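Local coordinates for uncharacterized protein (Staphylococcus aureus subsp. aureus Mu50, PDB 4QPV), which is of unknown function and belongs to the DUF1672 family, with a unique fold of kinked-helix-beta-beta-beta repeats, at residues Gly128-Ala133 with Asp204-Ser209. Sequence-based numbering, arbitrary orientation.
Sequences GFEYRA and DGMRNS
Bends at chi2 (-64°) and chi3 (-76°) fold the chain of Met206, a selenomethionine, so that its selenium turns to Phe129 while its methyl group lies against Glu130. One flexible side chain thereby reaches across to touch three residues of 128-133, although the axes of segments 128-133 and 204-209 come no nearer than 10.7 Å. Met206 SE sits at the rim of the Phe129 ring, close to its plane and 5.4 Å from the centroid, an edge-on Met-aromatic contact. The terminal Met206 CE packs 3.8 Å from Phe129 CB. Met206 CE also lies 3.6 Å from Glu130 CD, with both carboxylate oxygens of Glu130 at nearly equal range. Lower on the chain, Met206 CG meets Ala133 CB at 4.2 Å, so Phe129, Glu130 and Ala133 together form the surface that receives it. At the backbone of Met206, Ser209 OG donates a short 2.5 Å hydrogen bond to Met206 O, the donor tilted out of the carbonyl plane. In this fold of kinked-helix-beta-beta-beta repeats, the contact joins the C-terminal end of helix 116-133, which follows the antiparallel sheet of strands 67-75, 78-87 and 90-98, to helix 199-212; the two segments make an angle of 126° between their N-to-C directions. No hydrogen bond crosses between residues 128-133 and 204-209. Glu130 OE2 forms a salt bridge with Lys210 NZ, which probably offsets the charge of the buried carboxylate. Phe129 also packs on Ile90, Phe191 and Ile195.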
# COMPACT_ATOMS: atom_id res chain seq x y z
N GLY A 128 3.25 -3.50 6.56
CA GLY A 128 2.52 -4.73 6.84
C GLY A 128 2.70 -5.17 8.30
O GLY A 128 1.79 -5.71 8.91
N PHE A 129 3.89 -4.89 8.87
CA PHE A 129 4.19 -5.18 10.27
C PHE A 129 3.43 -4.21 11.17
O PHE A 129 2.90 -4.60 12.21
CB PHE A 129 5.71 -5.08 10.54
CG PHE A 129 6.56 -6.25 10.10
CD1 PHE A 129 6.69 -6.57 8.75
CD2 PHE A 129 7.29 -6.98 11.03
CE1 PHE A 129 7.51 -7.64 8.34
CE2 PHE A 129 8.10 -8.04 10.63
CZ PHE A 129 8.22 -8.35 9.28
N GLU A 130 3.34 -2.93 10.73
CA GLU A 130 2.60 -1.89 11.43
C GLU A 130 1.11 -2.22 11.43
O GLU A 130 0.45 -2.04 12.45
CB GLU A 130 2.85 -0.50 10.82
CG GLU A 130 4.24 0.06 11.10
CD GLU A 130 4.66 0.33 12.54
OE1 GLU A 130 3.83 0.16 13.46
OE2 GLU A 130 5.81 0.76 12.74
N TYR A 131 0.61 -2.79 10.31
CA TYR A 131 -0.78 -3.23 10.24
C TYR A 131 -1.04 -4.29 11.30
O TYR A 131 -1.97 -4.13 12.08
CB TYR A 131 -1.13 -3.78 8.85
CG TYR A 131 -2.49 -4.46 8.84
CD1 TYR A 131 -3.66 -3.72 8.97
CD2 TYR A 131 -2.58 -5.85 8.81
CE1 TYR A 131 -4.91 -4.35 8.99
CE2 TYR A 131 -3.83 -6.49 8.83
CZ TYR A 131 -4.99 -5.73 8.91
OH TYR A 131 -6.20 -6.36 8.92
N ARG A 132 -0.22 -5.35 11.34
CA ARG A 132 -0.37 -6.41 12.33
C ARG A 132 -0.32 -5.85 13.76
O ARG A 132 -1.19 -6.18 14.57
CB ARG A 132 0.70 -7.49 12.15
CG ARG A 132 0.56 -8.61 13.17
CD ARG A 132 1.61 -9.66 12.97
NE ARG A 132 1.48 -10.69 14.00
CZ ARG A 132 2.32 -11.70 14.16
NH1 ARG A 132 3.36 -11.85 13.35
NH2 ARG A 132 2.14 -12.57 15.15
N ALA A 133 0.65 -4.96 14.06
CA ALA A 133 0.80 -4.38 15.41
C ALA A 133 -0.43 -3.56 15.86
O ALA A 133 -0.63 -3.40 17.06
CB ALA A 133 2.05 -3.52 15.47
N ASP A 204 5.21 -6.52 21.46
CA ASP A 204 6.32 -6.19 22.36
C ASP A 204 7.61 -5.98 21.54
O ASP A 204 8.35 -5.02 21.78
CB ASP A 204 6.53 -7.31 23.41
CG ASP A 204 5.58 -7.29 24.60
OD1 ASP A 204 4.62 -6.49 24.59
OD2 ASP A 204 5.79 -8.09 25.54
N GLY A 205 7.84 -6.86 20.58
CA GLY A 205 8.99 -6.82 19.68
C GLY A 205 9.05 -5.56 18.84
O GLY A 205 10.13 -4.97 18.68
N MSE A 206 7.88 -5.13 18.32
CA MSE A 206 7.72 -3.90 17.52
C MSE A 206 8.05 -2.67 18.36
O MSE A 206 8.72 -1.76 17.86
CB MSE A 206 6.28 -3.79 16.97
CG MSE A 206 6.01 -4.72 15.79
SE MSE A 206 7.08 -4.35 14.20
CE MSE A 206 6.12 -2.79 13.59
N ARG A 207 7.59 -2.64 19.64
CA ARG A 207 7.88 -1.57 20.59
C ARG A 207 9.39 -1.48 20.84
O ARG A 207 9.96 -0.39 20.72
CB ARG A 207 7.14 -1.77 21.93
CG ARG A 207 5.69 -1.30 21.89
CD ARG A 207 4.96 -1.61 23.19
NE ARG A 207 3.56 -1.94 22.93
CZ ARG A 207 3.02 -3.14 23.09
NH1 ARG A 207 3.76 -4.15 23.54
NH2 ARG A 207 1.74 -3.35 22.82
N ASN A 208 10.04 -2.63 21.12
CA ASN A 208 11.48 -2.72 21.36
C ASN A 208 12.28 -2.29 20.12
O ASN A 208 13.27 -1.58 20.27
CB ASN A 208 11.88 -4.14 21.81
CG ASN A 208 13.37 -4.31 22.07
OD1 ASN A 208 13.95 -3.68 22.96
ND2 ASN A 208 14.02 -5.16 21.28
N SER A 209 11.83 -2.68 18.90
CA SER A 209 12.52 -2.31 17.65
C SER A 209 12.61 -0.78 17.51
O SER A 209 13.68 -0.26 17.18
CB SER A 209 11.81 -2.91 16.44
OG SER A 209 10.55 -2.29 16.20